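Local structure of Cwp19 (Clostridioides difficile, 5OQ3) at residues E342-V347 with Q374-S379; V152-K157 with V197-T202; A79-N84 with I175-Q180. The protein probably hydrolyses cell-wall peptidoglycan, this part being its TIM-barrel glycoside hydrolase domain, and may have N-acetylmuramoyl-L-alanine amidase activity as a whole. All coordinates share one frame; numbering follows the deposited sequence.

Contact 1. Residues E342-V347 with Q374-S379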
loop_
_atom_site.group_PDB
_atom_site.type_symbol
_atom_site.label_atom_id
_atom_site.label_comp_id
_atom_site.label_asym_id
_atom_site.label_seq_id
_atom_site.Cartn_x
_atom_site.Cartn_y
_atom_site.Cartn_z
ATOM N N GLU A 342 -20.995 -0.704 9.991
ATOM C CA GLU A 342 -21.734 -1.023 8.766
ATOM C C GLU A 342 -20.969 -1.906 7.852
ATOM O O GLU A 342 -21.292 -1.976 6.661
ATOM C CB GLU A 342 -22.192 0.231 8.037
ATOM C CG GLU A 342 -21.116 1.165 7.532
ATOM C CD GLU A 342 -21.697 2.351 6.787
ATOM O OE1 GLU A 342 -21.337 2.563 5.619
ATOM O OE2 GLU A 342 -22.525 3.093 7.384
ATOM N N ILE A 343 -20.011 -2.646 8.388
ATOM C CA ILE A 343 -19.188 -3.420 7.472
ATOM C C ILE A 343 -19.991 -4.531 6.773
ATOM O O ILE A 343 -19.730 -4.838 5.612
ATOM C CB ILE A 343 -17.936 -3.978 8.186
ATOM C CG1 ILE A 343 -16.879 -4.494 7.174
ATOM C CG2 ILE A 343 -18.268 -5.094 9.149
ATOM C CD1 ILE A 343 -16.424 -3.490 6.118
ATOM N N VAL A 344 -20.948 -5.146 7.447
ATOM C CA VAL A 344 -21.756 -6.168 6.778
ATOM C C VAL A 344 -22.522 -5.547 5.602
ATOM O O VAL A 344 -22.591 -6.106 4.516
ATOM C CB VAL A 344 -22.693 -6.884 7.780
ATOM C CG1 VAL A 344 -23.667 -7.771 7.023
ATOM C CG2 VAL A 344 -21.861 -7.718 8.751
ATOM N N GLN A 345 -23.117 -4.396 5.825
ATOM C CA GLN A 345 -23.804 -3.672 4.757
ATOM C C GLN A 345 -22.867 -3.351 3.579
ATOM O O GLN A 345 -23.252 -3.516 2.403
ATOM C CB GLN A 345 -24.418 -2.392 5.325
ATOM C CG GLN A 345 -25.244 -1.611 4.325
ATOM C CD GLN A 345 -25.778 -0.302 4.862
ATOM O OE1 GLN A 345 -25.531 0.046 6.005
ATOM N NE2 GLN A 345 -26.457 0.460 4.004
ATOM N N GLN A 346 -21.661 -2.871 3.867
ATOM C CA GLN A 346 -20.722 -2.585 2.803
ATOM C C GLN A 346 -20.360 -3.811 2.008
ATOM O O GLN A 346 -20.378 -3.754 0.780
ATOM C CB GLN A 346 -19.480 -1.867 3.363
ATOM C CG GLN A 346 -19.730 -0.493 3.927
ATOM C CD GLN A 346 -18.461 0.360 4.034
ATOM O OE1 GLN A 346 -17.326 -0.135 3.950
ATOM N NE2 GLN A 346 -18.655 1.648 4.315
ATOM N N VAL A 347 -19.989 -4.909 2.658
ATOM C CA VAL A 347 -19.553 -6.063 1.914
ATOM C C VAL A 347 -20.718 -6.728 1.180
ATOM O O VAL A 347 -20.560 -7.213 0.079
ATOM C CB VAL A 347 -18.799 -7.063 2.817
ATOM C CG1 VAL A 347 -18.475 -8.348 2.082
ATOM C CG2 VAL A 347 -17.492 -6.436 3.310
ATOM N N GLN A 374 -14.900 -8.902 14.712
ATOM C CA GLN A 374 -14.679 -10.322 14.521
ATOM C C GLN A 374 -15.973 -11.054 14.181
ATOM O O GLN A 374 -16.032 -11.839 13.240
ATOM C CB GLN A 374 -14.029 -10.938 15.750
ATOM C CG GLN A 374 -12.563 -10.569 15.916
ATOM C CD GLN A 374 -12.042 -10.945 17.280
ATOM O OE1 GLN A 374 -12.499 -11.927 17.865
ATOM N NE2 GLN A 374 -11.103 -10.149 17.814
ATOM N N LYS A 375 -17.017 -10.776 14.949
ATOM C CA LYS A 375 -18.308 -11.423 14.727
ATOM C C LYS A 375 -18.884 -11.097 13.331
ATOM O O LYS A 375 -19.416 -11.983 12.653
ATOM C CB LYS A 375 -19.292 -10.986 15.838
ATOM C CG LYS A 375 -20.677 -11.601 15.765
ATOM C CD LYS A 375 -21.468 -11.337 17.050
ATOM C CE LYS A 375 -21.958 -9.901 17.178
ATOM N NZ LYS A 375 -23.343 -9.737 16.641
ATOM N N ASP A 376 -18.760 -9.831 12.912
ATOM C CA ASP A 376 -19.258 -9.406 11.589
ATOM C C ASP A 376 -18.500 -10.076 10.452
ATOM O O ASP A 376 -19.132 -10.609 9.510
ATOM C CB ASP A 376 -19.246 -7.894 11.467
ATOM C CG ASP A 376 -20.390 -7.231 12.250
ATOM O OD1 ASP A 376 -21.371 -7.904 12.586
ATOM O OD2 ASP A 376 -20.315 -6.030 12.488
ATOM N N LEU A 377 -17.169 -10.119 10.544
ATOM C CA LEU A 377 -16.408 -10.792 9.505
ATOM C C LEU A 377 -16.679 -12.297 9.493
ATOM O O LEU A 377 -16.830 -12.873 8.419
ATOM C CB LEU A 377 -14.910 -10.465 9.599
ATOM C CG LEU A 377 -14.493 -9.230 8.774
ATOM C CD1 LEU A 377 -15.282 -7.996 9.145
ATOM C CD2 LEU A 377 -12.997 -8.986 8.899
ATOM N N LYS A 378 -16.779 -12.930 10.664
ATOM C CA LYS A 378 -17.172 -14.347 10.696
ATOM C C LYS A 378 -18.483 -14.563 9.953
ATOM O O LYS A 378 -18.613 -15.509 9.174
ATOM C CB LYS A 378 -17.309 -14.875 12.127
ATOM C CG LYS A 378 -15.988 -15.275 12.734
ATOM C CD LYS A 378 -16.159 -15.916 14.107
ATOM C CE LYS A 378 -14.968 -15.598 14.996
ATOM N NZ LYS A 378 -15.136 -16.105 16.383
ATOM N N SER A 379 -19.456 -13.689 10.174
ATOM C CA SER A 379 -20.754 -13.861 9.503
ATOM C C SER A 379 -20.659 -13.653 7.957
ATOM O O SER A 379 -21.365 -14.300 7.185
ATOM C CB SER A 379 -21.808 -12.978 10.148
ATOM O OG SER A 379 -21.570 -11.639 9.846
HETATM O O HOH W 1 -21.937 -4.535 10.238
#
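S379 OG donates a 2.7 Å hydrogen bond to the backbone O of D376, one turn back in helix 371-381, and both of these residues border the CG2 methyl of V344 in the neighbouring helix. The bond ties the serine hydroxyl to its own helix, and OG lies beside V344 CG2 as a plain van der Waals neighbour. The D376 side chain does most of the touching. Its CB rests against two methyls of the other helix at once, 3.8 Å from both I343 CG2 and V344 CG2. The V344 side chain runs at about a right angle to it, the same methyl reaching CG of the carboxyl group. Beyond this polar residue, I343 CG2 meets L377 CD1 at 4.2 Å, where the contact turns apolar and faces inward: I343 and L377 both rest on Y361 of strand 356-361. A water supplies the polar link. It accepts from V344 N at 3.0 Å and donates to D376 OD2 at 3.2 Å, thus joining a first-turn amide of helix 343-350 to the carboxylate. At the start of the same helix, E342 OE1 accepts from Q346 NE2 at 3.1 Å and from I295 N, pinning the first turn to a loop. The short helix segments run nearly parallel, their axes 10.0 Å apart at an angle of 28°, as do neighbouring helices in the outer layer of a TIM barrel; these two precede and follow the last strand of that barrel. With methyl groups inside and a carboxylate joined through water to a first-turn amide of the helix, the chemistry implies a greasy inner seam with a hydrated outer margin, in which that amide and its water would suit a negatively charged D376.

Contact 2. Residues V152-K157 with V197-T202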
loop_
_atom_site.group_PDB
_atom_site.type_symbol
_atom_site.label_atom_id
_atom_site.label_comp_id
_atom_site.label_asym_id
_atom_site.label_seq_id
_atom_site.Cartn_x
_atom_site.Cartn_y
_atom_site.Cartn_z
ATOM N N VAL A 152 14.657 14.537 -2.914
ATOM C CA VAL A 152 13.963 15.815 -2.991
ATOM C C VAL A 152 13.315 16.101 -1.638
ATOM O O VAL A 152 12.624 15.235 -1.094
ATOM C CB VAL A 152 12.875 15.806 -4.101
ATOM C CG1 VAL A 152 12.045 17.057 -4.097
ATOM C CG2 VAL A 152 13.459 15.601 -5.480
ATOM N N LYS A 153 13.473 17.328 -1.154
ATOM C CA LYS A 153 12.810 17.771 0.052
ATOM C C LYS A 153 11.482 18.404 -0.312
ATOM O O LYS A 153 11.405 19.266 -1.204
ATOM C CB LYS A 153 13.685 18.799 0.802
ATOM C CG LYS A 153 13.221 19.052 2.216
ATOM C CD LYS A 153 14.102 20.037 2.936
ATOM C CE LYS A 153 13.641 20.146 4.374
ATOM N NZ LYS A 153 14.535 20.958 5.222
ATOM N N HIS A 154 10.420 17.981 0.393
ATOM C CA HIS A 154 9.076 18.542 0.207
ATOM C C HIS A 154 8.533 18.804 1.579
ATOM O O HIS A 154 8.386 17.856 2.352
ATOM C CB HIS A 154 8.184 17.564 -0.576
ATOM C CG HIS A 154 6.793 18.081 -0.801
ATOM N ND1 HIS A 154 5.746 17.856 0.086
ATOM C CD2 HIS A 154 6.288 18.852 -1.793
ATOM C CE1 HIS A 154 4.661 18.466 -0.358
ATOM N NE2 HIS A 154 4.953 19.059 -1.505
ATOM N N GLY A 155 8.255 20.074 1.906
ATOM C CA GLY A 155 7.914 20.462 3.256
ATOM C C GLY A 155 9.035 20.066 4.205
ATOM O O GLY A 155 10.206 20.383 3.980
ATOM N N ASN A 156 8.681 19.330 5.239
ATOM C CA ASN A 156 9.660 18.877 6.231
ATOM C C ASN A 156 10.055 17.412 6.077
ATOM O O ASN A 156 10.534 16.797 7.002
ATOM C CB ASN A 156 9.177 19.192 7.648
ATOM C CG ASN A 156 7.819 18.591 7.968
ATOM O OD1 ASN A 156 7.375 17.623 7.340
ATOM N ND2 ASN A 156 7.152 19.165 8.978
ATOM N N LYS A 157 9.885 16.872 4.886
ATOM C CA LYS A 157 10.188 15.481 4.615
ATOM C C LYS A 157 10.978 15.346 3.318
ATOM O O LYS A 157 10.954 16.228 2.450
ATOM C CB LYS A 157 8.875 14.678 4.487
ATOM C CG LYS A 157 8.137 14.532 5.792
ATOM C CD LYS A 157 6.727 13.957 5.646
ATOM C CE LYS A 157 6.781 12.500 5.218
ATOM N NZ LYS A 157 5.443 11.867 5.050
ATOM N N VAL A 197 1.044 18.577 -4.957
ATOM C CA VAL A 197 0.882 19.162 -6.262
ATOM C C VAL A 197 2.235 19.650 -6.715
ATOM O O VAL A 197 2.588 19.391 -7.852
ATOM C CB VAL A 197 -0.208 20.260 -6.344
ATOM C CG1 VAL A 197 -1.588 19.687 -6.002
ATOM C CG2 VAL A 197 0.114 21.465 -5.467
ATOM N N SER A 198 2.958 20.345 -5.819
ATOM C CA SER A 198 4.262 20.833 -6.093
ATOM C C SER A 198 5.346 19.877 -5.556
ATOM O O SER A 198 5.160 19.093 -4.631
ATOM C CB SER A 198 4.469 22.229 -5.534
ATOM O OG SER A 198 4.783 22.274 -4.158
ATOM N N PHE A 199 6.509 19.969 -6.157
ATOM C CA PHE A 199 7.604 19.074 -5.818
ATOM C C PHE A 199 8.808 19.668 -6.523
ATOM O O PHE A 199 8.672 20.074 -7.672
ATOM C CB PHE A 199 7.314 17.706 -6.398
ATOM C CG PHE A 199 8.217 16.605 -5.935
ATOM C CD1 PHE A 199 8.224 16.173 -4.635
ATOM C CD2 PHE A 199 9.002 15.943 -6.839
ATOM C CE1 PHE A 199 8.989 15.112 -4.247
ATOM C CE2 PHE A 199 9.781 14.857 -6.452
ATOM C CZ PHE A 199 9.765 14.435 -5.157
ATOM N N ASN A 200 9.967 19.701 -5.868
ATOM C CA ASN A 200 11.125 20.385 -6.419
ATOM C C ASN A 200 11.917 19.492 -7.366
ATOM O O ASN A 200 13.040 19.066 -7.065
ATOM C CB ASN A 200 12.020 20.914 -5.302
ATOM C CG ASN A 200 13.111 21.811 -5.829
ATOM O OD1 ASN A 200 13.193 22.070 -7.037
ATOM N ND2 ASN A 200 13.960 22.279 -4.933
ATOM N N ASP A 201 11.296 19.234 -8.514
ATOM C CA ASP A 201 11.865 18.396 -9.565
ATOM C C ASP A 201 12.112 19.152 -10.847
ATOM O O ASP A 201 12.198 18.535 -11.898
ATOM C CB ASP A 201 10.979 17.179 -9.859
ATOM C CG ASP A 201 9.582 17.534 -10.300
ATOM O OD1 ASP A 201 9.285 18.752 -10.458
ATOM O OD2 ASP A 201 8.767 16.594 -10.508
ATOM N N THR A 202 12.248 20.466 -10.799
ATOM C CA THR A 202 12.417 21.231 -12.044
ATOM C C THR A 202 13.604 20.743 -12.854
ATOM O O THR A 202 13.503 20.628 -14.075
ATOM C CB THR A 202 12.567 22.704 -11.742
ATOM O OG1 THR A 202 11.452 23.093 -10.933
ATOM C CG2 THR A 202 12.644 23.509 -13.005
HETATM O O HOH W 2 9.511 19.663 -3.110
HETATM O O HOH W 3 13.232 21.232 -1.944
HETATM O O HOH W 4 2.641 20.606 -2.646
#
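V152 lies over one face of the F199 ring. Its CG1, held anti to the backbone N (chi1 174°), makes a CH-pi contact 3.7 Å from the F199 ring centroid and only 16° off the normal, displaced toward the rim where CZ and CE1 lie. CB adds a 3.6 Å approach to F199 CZ, and the other methyl, CG2, faces N200 O. The phenyl ring is fixed further by Y194, which meets it edge-to-face. K153 points its side chain away from the loop at CB, and its backbone makes the link: its O accepts from two waters, at 2.7 and 2.8 Å, one of which accepts from N200 N and the other from N200 ND2, so that both nitrogens of the asparagine are joined to a single carbonyl. These residues form the first strand of a small two-stranded hairpin inserted between barrel strand 118-123 and helix 165-181; the facing loop follows the next barrel strand, 186-189. H154 sends its imidazole alongside S198. CD2 comes 3.1 Å from S198 O, met obliquely, and NE2 is equally near but badly angled for a hydrogen bond. NE2 instead has a water in the ring plane at 3.0 Å, and that water accepts from S198 N. From H154 the chain reverses through a type II' turn, with G155 at positive phi, to K157, whose N and O both pair with H154.

Contact 3. Residues A79-N84 with I175-Q180; sequences ALYKSN and IAEVVQ. With EDO (1,2-ethanediol), chain C.
E177 reaches out from helix 165-181 and its two carboxylate oxygens take up donors from the loop around S83. OE1 accepts the hydroxyl of S83, OG lying 2.6 Å away, and OE2 accepts the backbone N of N84 at 2.9 Å along a nearly straight line (173°). Both bonds use syn lone pairs, so the carboxylate binds two successive residues in a bidentate way. OE1 has a further donor, a water 2.7 Å away. That water in turn accepts from Y81 OH at 2.6 Å, giving the phenol a partner and linking ring and carboxylate indirectly. An extended side chain, with CG anti to the backbone N (chi1 179°), carries the acid from the helix to these donors. S83 OG has three partners: besides donating to the glutamate it accepts from I85 N and N86 N, the first of these closing an ST turn that holds the hydroxyl in place. The Y81 ring lies between two aliphatic groups. V178 CG2 makes a CH-pi contact over one face, 3.7 Å from the Y81 ring centroid, and A79 CB sits over the centre of the opposite face. E177 OE1 lies at the ring edge, close to its plane, with the carboxylate turned almost perpendicular to the ring. The backbone O of Y81 accepts from O1 of a 1,2-ethanediol, probably a crystallisation additive, at 2.7 Å; the modelled place of its other hydroxyl is doubtful. Behind the carboxylate, toward the barrel, Y81 and V178 both rest on F123 of barrel strand 118-123. The contact is a loop-to-helix join of the TIM barrel: the connection after the second strand is fastened to the outer helix that follows the third.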
loop_
_atom_site.group_PDB
_atom_site.type_symbol
_atom_site.label_atom_id
_atom_site.label_comp_id
_atom_site.label_asym_id
_atom_site.label_seq_id
_atom_site.Cartn_x
_atom_site.Cartn_y
_atom_site.Cartn_z
ATOM N N ALA A 79 13.950 -2.038 5.583
ATOM C CA ALA A 79 13.644 -3.440 5.312
ATOM C C ALA A 79 13.386 -4.175 6.615
ATOM O O ALA A 79 14.185 -4.090 7.556
ATOM C CB ALA A 79 14.800 -4.097 4.552
ATOM N N LEU A 80 12.298 -4.949 6.624
ATOM C CA LEU A 80 12.107 -5.947 7.669
ATOM C C LEU A 80 12.567 -7.317 7.157
ATOM O O LEU A 80 11.906 -8.327 7.358
ATOM C CB LEU A 80 10.649 -5.964 8.161
ATOM C CG LEU A 80 10.298 -4.756 9.051
ATOM C CD1 LEU A 80 9.912 -3.508 8.291
ATOM C CD2 LEU A 80 9.235 -5.067 10.074
ATOM N N TYR A 81 13.718 -7.324 6.476
ATOM C CA TYR A 81 14.289 -8.526 5.865
ATOM C C TYR A 81 15.771 -8.238 5.649
ATOM O O TYR A 81 16.180 -7.065 5.621
ATOM C CB TYR A 81 13.641 -8.872 4.529
ATOM C CG TYR A 81 13.590 -7.736 3.509
ATOM C CD1 TYR A 81 12.552 -6.806 3.513
ATOM C CD2 TYR A 81 14.586 -7.570 2.557
ATOM C CE1 TYR A 81 12.501 -5.781 2.582
ATOM C CE2 TYR A 81 14.548 -6.552 1.631
ATOM C CZ TYR A 81 13.516 -5.648 1.652
ATOM O OH TYR A 81 13.470 -4.628 0.723
ATOM N N LYS A 82 16.543 -9.296 5.461
ATOM C CA LYS A 82 17.968 -9.212 5.179
ATOM C C LYS A 82 18.153 -8.709 3.744
ATOM O O LYS A 82 17.590 -9.264 2.787
ATOM C CB LYS A 82 18.616 -10.567 5.372
ATOM C CG LYS A 82 20.119 -10.547 5.270
ATOM C CD LYS A 82 20.689 -11.838 5.848
ATOM C CE LYS A 82 22.193 -11.770 5.937
ATOM N NZ LYS A 82 22.656 -13.175 6.149
ATOM N N SER A 83 18.927 -7.634 3.594
ATOM C CA SER A 83 19.071 -6.915 2.323
ATOM C C SER A 83 20.525 -6.481 2.150
ATOM O O SER A 83 21.175 -6.113 3.124
ATOM C CB SER A 83 18.194 -5.666 2.333
ATOM O OG SER A 83 18.306 -4.943 1.123
ATOM N N ASN A 84 20.987 -6.474 0.908
ATOM C CA ASN A 84 22.267 -5.886 0.526
ATOM C C ASN A 84 22.060 -4.485 -0.116
ATOM O O ASN A 84 22.979 -3.922 -0.692
ATOM C CB ASN A 84 22.996 -6.825 -0.467
ATOM C CG ASN A 84 23.411 -8.152 0.149
ATOM O OD1 ASN A 84 23.735 -8.235 1.343
ATOM N ND2 ASN A 84 23.453 -9.196 -0.678
ATOM N N ILE A 175 12.727 -4.319 -4.952
ATOM C CA ILE A 175 11.671 -5.317 -4.962
ATOM C C ILE A 175 12.131 -6.664 -5.502
ATOM O O ILE A 175 11.780 -7.718 -4.941
ATOM C CB ILE A 175 10.477 -4.746 -5.711
ATOM C CG1 ILE A 175 9.960 -3.585 -4.863
ATOM C CG2 ILE A 175 9.421 -5.820 -5.914
ATOM C CD1 ILE A 175 9.119 -2.665 -5.668
ATOM N N ALA A 176 12.963 -6.614 -6.542
ATOM C CA ALA A 176 13.450 -7.852 -7.167
ATOM C C ALA A 176 14.218 -8.703 -6.156
ATOM O O ALA A 176 14.153 -9.932 -6.232
ATOM C CB ALA A 176 14.292 -7.557 -8.355
ATOM N N GLU A 177 14.953 -8.053 -5.252
ATOM C CA GLU A 177 15.698 -8.800 -4.234
ATOM C C GLU A 177 14.744 -9.663 -3.388
ATOM O O GLU A 177 15.015 -10.815 -3.060
ATOM C CB GLU A 177 16.469 -7.822 -3.317
ATOM C CG GLU A 177 17.287 -8.454 -2.193
ATOM C CD GLU A 177 17.982 -7.418 -1.320
ATOM O OE1 GLU A 177 17.328 -6.457 -0.808
ATOM O OE2 GLU A 177 19.179 -7.575 -1.104
ATOM N N VAL A 178 13.632 -9.055 -3.011
ATOM C CA VAL A 178 12.659 -9.745 -2.181
ATOM C C VAL A 178 11.961 -10.874 -2.974
ATOM O O VAL A 178 11.802 -11.985 -2.469
ATOM C CB VAL A 178 11.642 -8.775 -1.614
ATOM C CG1 VAL A 178 10.539 -9.500 -0.859
ATOM C CG2 VAL A 178 12.311 -7.769 -0.713
ATOM N N VAL A 179 11.615 -10.599 -4.229
ATOM C CA VAL A 179 11.004 -11.624 -5.089
ATOM C C VAL A 179 11.932 -12.818 -5.266
ATOM O O VAL A 179 11.494 -13.976 -5.231
ATOM C CB VAL A 179 10.617 -11.021 -6.464
ATOM C CG1 VAL A 179 10.053 -12.067 -7.389
ATOM C CG2 VAL A 179 9.643 -9.875 -6.298
ATOM N N GLN A 180 13.222 -12.545 -5.482
ATOM C CA GLN A 180 14.199 -13.608 -5.698
ATOM C C GLN A 180 14.367 -14.471 -4.447
ATOM O O GLN A 180 14.495 -15.696 -4.516
ATOM C CB GLN A 180 15.559 -13.004 -6.063
ATOM C CG GLN A 180 16.693 -13.993 -6.305
ATOM C CD GLN A 180 18.014 -13.300 -6.576
ATOM O OE1 GLN A 180 18.313 -12.978 -7.744
ATOM N NE2 GLN A 180 18.850 -13.100 -5.502
HETATM C C1 EDO C . 19.152 -4.888 6.023
HETATM O O1 EDO C . 17.763 -5.003 6.152
HETATM C C2 EDO C . 19.763 -6.211 6.093
HETATM O O2 EDO C . 20.546 -6.509 4.968
HETATM O O HOH W 5 15.343 -4.606 -1.084
#

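How the contacts relate
From the N terminus, the loop 79-84 after the second barrel strand opens contact 3. Before that contact closes on helix 165-181, the chain passes through the hairpin at 152-157, which opens contact 2; this closes later, at 197-202, beyond the fourth strand. The two therefore cross, linking three successive strand-to-helix connections although their centres are about 28 Å apart and they do not touch. Contact 1 comes afterwards, in series, and closes a short loop around the eighth strand by joining helix 343-350 to the C-terminal helix 371-381. It lies across the chain's centre from both others, its centre about 41 Å from that of contact 2 and about 35 Å from that of contact 3.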